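Local coordinates for capsid protein (Infectious hypodermal and hematopoietic necrosis virus, PDB 3N7X), which assembles as sixty copies into the calcium-containing icosahedral capsid of a shrimp-infecting densovirus, presumably enclosing its genome, at residues D44-F58 with C283-L297. Sequence-based numbering, arbitrary orientation.
Sequences DSIHITFQTRRYFEF and CRVQADFFLHLEVRL. With CA (calcium ion), chain B.
Ser45 pairs with Arg296 at one end of a long antiparallel ladder that runs unbroken to Phe58 with Cys283, a clear example of how regular backbone pairing sets up specific side-chain partnerships. Hydrogen-bonded pairs recur at every second residue, as where Ile48 N meets Leu293 O at 2.8 Å, and the face carrying them holds the apolar contacts. There Val295 packs against Ile46 CG1 and Ile48 CD1, and the ring edge of Phe50 meets Leu291 and Leu293, while Met105 and Met106 of helix 97-109 pack against Leu297 and Val295.

Aromatic contacts dominate further along this face. Phe56 and Phe289 meet rim to rim, CZ to CZ at 3.6 Å, with ring planes at 79°. Over the Phe289 face lies the Arg54 guanidinium in a cation-pi contact, CZ 4.8 Å from the ring centroid; the extended arginine chain also lays CD beside the ring, and Leu81 O accepts a hydrogen bond from NH2.

The other face is more polar. Ser45 OG donates to Glu294 OE2 at 2.6 Å, on the anti side of the carboxylate. With CG anti to the nitrogen of its own main chain (chi1 176°), Glu294 runs alongside His47 and sets CG over the imidazole face. Thr49 OG1 reaches His292 ND1, in the ring plane, at 3.0 Å. Arg284 makes a cation-pi contact over one face of the Tyr55 ring, modelled too tightly for its exact closeness to be trusted; the tyrosine hydroxyl bonds Glu150 of a neighbouring subunit.

Tyr55 O binds calcium at 2.4 Å, with Gln176 O, three waters and Glu191 of that neighbour completing an intersubunit site on the beta-barrel of a parvovirus capsid protein.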
loop_
_atom_site.group_PDB
_atom_site.type_symbol
_atom_site.label_atom_id
_atom_site.label_comp_id
_atom_site.label_asym_id
_atom_site.label_seq_id
_atom_site.Cartn_x
_atom_site.Cartn_y
_atom_site.Cartn_z
ATOM N N ASP A 44 -10.274 -86.961 -7.681
ATOM C CA ASP A 44 -9.995 -86.359 -8.978
ATOM C C ASP A 44 -10.817 -87.020 -10.085
ATOM O O ASP A 44 -11.216 -88.182 -9.980
ATOM C CB ASP A 44 -8.485 -86.348 -9.294
ATOM C CG ASP A 44 -7.764 -87.619 -8.879
ATOM O OD1 ASP A 44 -8.276 -88.371 -8.014
ATOM O OD2 ASP A 44 -6.651 -87.847 -9.413
ATOM N N SER A 45 -11.088 -86.263 -11.142
ATOM C CA SER A 45 -11.922 -86.770 -12.216
ATOM C C SER A 45 -11.541 -86.251 -13.593
ATOM O O SER A 45 -10.624 -85.446 -13.733
ATOM C CB SER A 45 -13.371 -86.387 -11.929
ATOM O OG SER A 45 -13.484 -84.978 -11.778
ATOM N N ILE A 46 -12.266 -86.719 -14.605
ATOM C CA ILE A 46 -12.037 -86.300 -15.981
ATOM C C ILE A 46 -13.362 -85.874 -16.600
ATOM O O ILE A 46 -14.429 -86.271 -16.127
ATOM C CB ILE A 46 -11.453 -87.436 -16.820
ATOM C CG1 ILE A 46 -12.366 -88.658 -16.727
ATOM C CG2 ILE A 46 -10.045 -87.751 -16.359
ATOM C CD1 ILE A 46 -11.974 -89.777 -17.661
ATOM N N HIS A 47 -13.288 -85.072 -17.658
ATOM C CA HIS A 47 -14.484 -84.577 -18.337
ATOM C C HIS A 47 -14.540 -85.040 -19.784
ATOM O O HIS A 47 -13.549 -84.973 -20.505
ATOM C CB HIS A 47 -14.516 -83.047 -18.281
ATOM C CG HIS A 47 -14.670 -82.500 -16.895
ATOM N ND1 HIS A 47 -15.896 -82.173 -16.354
ATOM C CD2 HIS A 47 -13.755 -82.266 -15.922
ATOM C CE1 HIS A 47 -15.728 -81.759 -15.108
ATOM N NE2 HIS A 47 -14.439 -81.807 -14.822
ATOM N N ILE A 48 -15.707 -85.518 -20.201
ATOM C CA ILE A 48 -15.893 -85.985 -21.566
ATOM C C ILE A 48 -17.138 -85.342 -22.148
ATOM O O ILE A 48 -18.208 -85.382 -21.538
ATOM C CB ILE A 48 -16.092 -87.525 -21.649
ATOM C CG1 ILE A 48 -14.883 -88.263 -21.080
ATOM C CG2 ILE A 48 -16.283 -87.943 -23.096
ATOM C CD1 ILE A 48 -14.879 -88.371 -19.580
ATOM N N THR A 49 -16.996 -84.748 -23.328
ATOM C CA THR A 49 -18.125 -84.125 -23.997
ATOM C C THR A 49 -18.601 -85.012 -25.143
ATOM O O THR A 49 -17.793 -85.567 -25.887
ATOM C CB THR A 49 -17.755 -82.745 -24.564
ATOM O OG1 THR A 49 -17.488 -81.846 -23.482
ATOM C CG2 THR A 49 -18.901 -82.188 -25.410
ATOM N N PHE A 50 -19.915 -85.149 -25.266
ATOM C CA PHE A 50 -20.510 -85.950 -26.326
ATOM C C PHE A 50 -21.219 -85.002 -27.276
ATOM O O PHE A 50 -21.917 -84.086 -26.833
ATOM C CB PHE A 50 -21.512 -86.939 -25.736
ATOM C CG PHE A 50 -20.876 -88.021 -24.918
ATOM C CD1 PHE A 50 -20.577 -89.255 -25.489
ATOM C CD2 PHE A 50 -20.529 -87.792 -23.587
ATOM C CE1 PHE A 50 -19.939 -90.252 -24.749
ATOM C CE2 PHE A 50 -19.891 -88.780 -22.837
ATOM C CZ PHE A 50 -19.594 -90.014 -23.423
ATOM N N GLN A 51 -21.035 -85.216 -28.576
ATOM C CA GLN A 51 -21.660 -84.365 -29.585
ATOM C C GLN A 51 -22.076 -85.195 -30.784
ATOM O O GLN A 51 -21.368 -86.125 -31.167
ATOM C CB GLN A 51 -20.677 -83.288 -30.052
ATOM C CG GLN A 51 -20.117 -82.429 -28.938
ATOM C CD GLN A 51 -18.907 -81.621 -29.369
ATOM O OE1 GLN A 51 -17.958 -82.159 -29.941
ATOM N NE2 GLN A 51 -18.928 -80.323 -29.082
ATOM N N THR A 52 -23.221 -84.859 -31.374
ATOM C CA THR A 52 -23.704 -85.566 -32.553
ATOM C C THR A 52 -24.778 -84.749 -33.273
ATOM O O THR A 52 -25.277 -83.762 -32.733
ATOM C CB THR A 52 -24.281 -86.956 -32.189
ATOM O OG1 THR A 52 -24.461 -87.727 -33.386
ATOM C CG2 THR A 52 -25.629 -86.816 -31.476
ATOM N N ARG A 53 -25.125 -85.159 -34.492
ATOM C CA ARG A 53 -26.145 -84.463 -35.273
ATOM C C ARG A 53 -27.100 -85.492 -35.874
ATOM O O ARG A 53 -26.677 -86.578 -36.261
ATOM C CB ARG A 53 -25.498 -83.648 -36.393
ATOM C CG ARG A 53 -24.234 -82.892 -35.999
ATOM C CD ARG A 53 -23.799 -81.991 -37.146
ATOM N NE ARG A 53 -22.436 -81.489 -37.009
ATOM C CZ ARG A 53 -21.348 -82.161 -37.377
ATOM N NH1 ARG A 53 -21.458 -83.371 -37.905
ATOM N NH2 ARG A 53 -20.148 -81.610 -37.235
ATOM N N ARG A 54 -28.382 -85.148 -35.968
ATOM C CA ARG A 54 -29.380 -86.071 -36.505
ATOM C C ARG A 54 -30.444 -85.379 -37.347
ATOM O O ARG A 54 -30.572 -84.151 -37.314
ATOM C CB ARG A 54 -30.058 -86.808 -35.349
ATOM C CG ARG A 54 -29.086 -87.634 -34.550
ATOM C CD ARG A 54 -29.655 -88.177 -33.262
ATOM N NE ARG A 54 -28.638 -89.003 -32.615
ATOM C CZ ARG A 54 -28.655 -89.379 -31.338
ATOM N NH1 ARG A 54 -29.649 -89.009 -30.539
ATOM N NH2 ARG A 54 -27.658 -90.111 -30.859
ATOM N N TYR A 55 -31.193 -86.173 -38.112
ATOM C CA TYR A 55 -32.286 -85.648 -38.925
ATOM C C TYR A 55 -33.573 -86.175 -38.309
ATOM O O TYR A 55 -33.673 -87.371 -38.008
ATOM C CB TYR A 55 -32.259 -86.162 -40.367
ATOM C CG TYR A 55 -31.074 -85.786 -41.222
ATOM C CD1 TYR A 55 -30.608 -84.475 -41.286
ATOM C CD2 TYR A 55 -30.458 -86.745 -42.027
ATOM C CE1 TYR A 55 -29.554 -84.130 -42.135
ATOM C CE2 TYR A 55 -29.412 -86.412 -42.876
ATOM C CZ TYR A 55 -28.963 -85.107 -42.929
ATOM O OH TYR A 55 -27.928 -84.793 -43.781
ATOM N N PHE A 56 -34.550 -85.293 -38.126
ATOM C CA PHE A 56 -35.844 -85.693 -37.586
ATOM C C PHE A 56 -36.929 -85.269 -38.568
ATOM O O PHE A 56 -36.803 -84.234 -39.237
ATOM C CB PHE A 56 -36.126 -85.019 -36.238
ATOM C CG PHE A 56 -35.260 -85.503 -35.104
ATOM C CD1 PHE A 56 -34.632 -86.743 -35.157
ATOM C CD2 PHE A 56 -35.126 -84.734 -33.946
ATOM C CE1 PHE A 56 -33.886 -87.212 -34.074
ATOM C CE2 PHE A 56 -34.384 -85.192 -32.856
ATOM C CZ PHE A 56 -33.762 -86.434 -32.920
ATOM N N GLU A 57 -37.986 -86.072 -38.665
ATOM C CA GLU A 57 -39.107 -85.754 -39.542
ATOM C C GLU A 57 -40.374 -85.799 -38.701
ATOM O O GLU A 57 -40.462 -86.573 -37.749
ATOM C CB GLU A 57 -39.225 -86.756 -40.693
ATOM C CG GLU A 57 -38.022 -86.830 -41.615
ATOM C CD GLU A 57 -36.928 -87.732 -41.069
ATOM O OE1 GLU A 57 -37.270 -88.810 -40.535
ATOM O OE2 GLU A 57 -35.732 -87.376 -41.183
ATOM N N PHE A 58 -41.352 -84.975 -39.055
ATOM C CA PHE A 58 -42.602 -84.922 -38.308
ATOM C C PHE A 58 -43.795 -84.685 -39.217
ATOM O O PHE A 58 -43.667 -84.058 -40.270
ATOM C CB PHE A 58 -42.583 -83.761 -37.312
ATOM C CG PHE A 58 -41.469 -83.818 -36.312
ATOM C CD1 PHE A 58 -41.535 -84.681 -35.224
ATOM C CD2 PHE A 58 -40.361 -82.981 -36.443
ATOM C CE1 PHE A 58 -40.517 -84.710 -34.277
ATOM C CE2 PHE A 58 -39.337 -83.003 -35.503
ATOM C CZ PHE A 58 -39.414 -83.868 -34.417
ATOM N N CYS A 283 -42.358 -82.084 -42.020
ATOM C CA CYS A 283 -41.131 -81.315 -42.115
ATOM C C CYS A 283 -39.950 -82.130 -41.625
ATOM O O CYS A 283 -40.116 -83.149 -40.950
ATOM C CB CYS A 283 -41.237 -80.044 -41.280
ATOM S SG CYS A 283 -41.114 -80.349 -39.506
ATOM N N ARG A 284 -38.756 -81.675 -41.981
ATOM C CA ARG A 284 -37.520 -82.321 -41.567
ATOM C C ARG A 284 -36.619 -81.251 -40.984
ATOM O O ARG A 284 -36.491 -80.160 -41.542
ATOM C CB ARG A 284 -36.819 -82.975 -42.751
ATOM C CG ARG A 284 -35.333 -83.258 -42.521
ATOM C CD ARG A 284 -34.812 -83.953 -43.744
ATOM N NE ARG A 284 -33.360 -84.077 -43.863
ATOM C CZ ARG A 284 -32.512 -83.059 -43.907
ATOM N NH1 ARG A 284 -32.947 -81.814 -43.815
ATOM N NH2 ARG A 284 -31.230 -83.286 -44.128
ATOM N N VAL A 285 -35.992 -81.564 -39.861
ATOM C CA VAL A 285 -35.105 -80.611 -39.216
ATOM C C VAL A 285 -33.794 -81.290 -38.878
ATOM O O VAL A 285 -33.684 -82.513 -38.948
ATOM C CB VAL A 285 -35.714 -80.071 -37.894
ATOM C CG1 VAL A 285 -37.090 -79.482 -38.148
ATOM C CG2 VAL A 285 -35.790 -81.187 -36.862
ATOM N N GLN A 286 -32.797 -80.487 -38.528
ATOM C CA GLN A 286 -31.510 -81.019 -38.116
ATOM C C GLN A 286 -31.507 -80.827 -36.607
ATOM O O GLN A 286 -31.972 -79.802 -36.107
ATOM C CB GLN A 286 -30.348 -80.238 -38.732
ATOM C CG GLN A 286 -28.998 -80.858 -38.404
ATOM C CD GLN A 286 -27.828 -80.076 -38.963
ATOM O OE1 GLN A 286 -27.857 -79.629 -40.110
ATOM N NE2 GLN A 286 -26.780 -79.921 -38.159
ATOM N N ALA A 287 -31.006 -81.813 -35.878
ATOM C CA ALA A 287 -30.973 -81.712 -34.430
ATOM C C ALA A 287 -29.570 -81.996 -33.920
ATOM O O ALA A 287 -29.043 -83.092 -34.110
ATOM C CB ALA A 287 -31.968 -82.690 -33.819
ATOM N N ASP A 288 -28.967 -81.001 -33.281
ATOM C CA ASP A 288 -27.623 -81.155 -32.744
ATOM C C ASP A 288 -27.706 -81.416 -31.244
ATOM O O ASP A 288 -28.382 -80.689 -30.511
ATOM C CB ASP A 288 -26.789 -79.906 -33.054
ATOM C CG ASP A 288 -26.636 -79.661 -34.561
ATOM O OD1 ASP A 288 -26.758 -80.634 -35.346
ATOM O OD2 ASP A 288 -26.383 -78.499 -34.961
ATOM N N PHE A 289 -27.023 -82.470 -30.803
ATOM C CA PHE A 289 -27.022 -82.892 -29.405
ATOM C C PHE A 289 -25.671 -82.758 -28.742
ATOM O O PHE A 289 -24.634 -82.886 -29.393
ATOM C CB PHE A 289 -27.414 -84.367 -29.292
ATOM C CG PHE A 289 -28.834 -84.658 -29.664
ATOM C CD1 PHE A 289 -29.773 -84.959 -28.681
ATOM C CD2 PHE A 289 -29.232 -84.667 -31.000
ATOM C CE1 PHE A 289 -31.093 -85.269 -29.022
ATOM C CE2 PHE A 289 -30.546 -84.974 -31.353
ATOM C CZ PHE A 289 -31.479 -85.276 -30.361
ATOM N N PHE A 290 -25.688 -82.535 -27.432
ATOM C CA PHE A 290 -24.454 -82.446 -26.669
ATOM C C PHE A 290 -24.725 -82.813 -25.212
ATOM O O PHE A 290 -25.826 -82.597 -24.695
ATOM C CB PHE A 290 -23.862 -81.032 -26.723
ATOM C CG PHE A 290 -24.566 -80.052 -25.834
ATOM C CD1 PHE A 290 -25.718 -79.394 -26.269
ATOM C CD2 PHE A 290 -24.123 -79.842 -24.528
ATOM C CE1 PHE A 290 -26.423 -78.543 -25.416
ATOM C CE2 PHE A 290 -24.821 -78.994 -23.665
ATOM C CZ PHE A 290 -25.975 -78.344 -24.112
ATOM N N LEU A 291 -23.712 -83.373 -24.561
ATOM C CA LEU A 291 -23.806 -83.739 -23.160
ATOM C C LEU A 291 -22.418 -83.658 -22.542
ATOM O O LEU A 291 -21.437 -84.129 -23.125
ATOM C CB LEU A 291 -24.376 -85.148 -22.999
ATOM C CG LEU A 291 -24.475 -85.623 -21.543
ATOM C CD1 LEU A 291 -25.639 -86.588 -21.388
ATOM C CD2 LEU A 291 -23.160 -86.274 -21.115
ATOM N N HIS A 292 -22.343 -83.035 -21.369
ATOM C CA HIS A 292 -21.085 -82.889 -20.650
ATOM C C HIS A 292 -21.075 -83.876 -19.495
ATOM O O HIS A 292 -21.851 -83.755 -18.545
ATOM C CB HIS A 292 -20.917 -81.458 -20.126
ATOM C CG HIS A 292 -20.832 -80.427 -21.210
ATOM N ND1 HIS A 292 -19.903 -80.492 -22.229
ATOM C CD2 HIS A 292 -21.570 -79.314 -21.444
ATOM C CE1 HIS A 292 -20.072 -79.464 -23.044
ATOM N NE2 HIS A 292 -21.077 -78.735 -22.591
ATOM N N LEU A 293 -20.187 -84.859 -19.596
ATOM C CA LEU A 293 -20.067 -85.892 -18.587
ATOM C C LEU A 293 -18.788 -85.735 -17.781
ATOM O O LEU A 293 -17.756 -85.309 -18.303
ATOM C CB LEU A 293 -20.065 -87.259 -19.261
ATOM C CG LEU A 293 -20.124 -88.471 -18.332
ATOM C CD1 LEU A 293 -21.531 -88.623 -17.780
ATOM C CD2 LEU A 293 -19.731 -89.717 -19.098
ATOM N N GLU A 294 -18.866 -86.060 -16.497
ATOM C CA GLU A 294 -17.695 -86.002 -15.638
ATOM C C GLU A 294 -17.586 -87.385 -15.024
ATOM O O GLU A 294 -18.544 -87.906 -14.451
ATOM C CB GLU A 294 -17.837 -84.940 -14.543
ATOM C CG GLU A 294 -16.657 -84.928 -13.571
ATOM C CD GLU A 294 -16.692 -83.776 -12.568
ATOM O OE1 GLU A 294 -17.779 -83.203 -12.330
ATOM O OE2 GLU A 294 -15.622 -83.448 -12.003
ATOM N N VAL A 295 -16.419 -87.993 -15.176
ATOM C CA VAL A 295 -16.196 -89.323 -14.653
ATOM C C VAL A 295 -15.096 -89.308 -13.616
ATOM O O VAL A 295 -14.051 -88.673 -13.776
ATOM C CB VAL A 295 -15.814 -90.310 -15.767
ATOM C CG1 VAL A 295 -15.609 -91.695 -15.180
ATOM C CG2 VAL A 295 -16.897 -90.336 -16.829
ATOM N N ARG A 296 -15.356 -90.039 -12.551
ATOM C CA ARG A 296 -14.461 -90.162 -11.426
ATOM C C ARG A 296 -13.320 -91.143 -11.759
ATOM O O ARG A 296 -13.542 -92.171 -12.402
ATOM C CB ARG A 296 -15.317 -90.635 -10.255
ATOM C CG ARG A 296 -14.669 -90.649 -8.933
ATOM C CD ARG A 296 -14.377 -89.279 -8.375
ATOM N NE ARG A 296 -13.619 -89.535 -7.163
ATOM C CZ ARG A 296 -14.169 -89.804 -5.986
ATOM N NH1 ARG A 296 -15.486 -89.813 -5.852
ATOM N NH2 ARG A 296 -13.400 -90.155 -4.968
ATOM N N LEU A 297 -12.096 -90.817 -11.348
ATOM C CA LEU A 297 -10.948 -91.693 -11.613
ATOM C C LEU A 297 -10.765 -92.760 -10.539
ATOM O O LEU A 297 -11.185 -92.587 -9.391
ATOM C CB LEU A 297 -9.657 -90.876 -11.687
ATOM C CG LEU A 297 -9.388 -90.031 -12.930
ATOM C CD1 LEU A 297 -8.161 -89.159 -12.704
ATOM C CD2 LEU A 297 -9.176 -90.944 -14.121
HETATM CA CA CA B . -33.388 -89.764 -38.211
HETATM O O HOH W 1 -11.136 -90.208 -8.089
HETATM O O HOH W 2 -18.387 -81.890 -18.364
HETATM O O HOH W 3 -34.010 -89.359 -40.507
HETATM O O HOH W 4 -35.756 -89.652 -38.421
HETATM O O HOH W 5 -31.682 -89.726 -36.504
#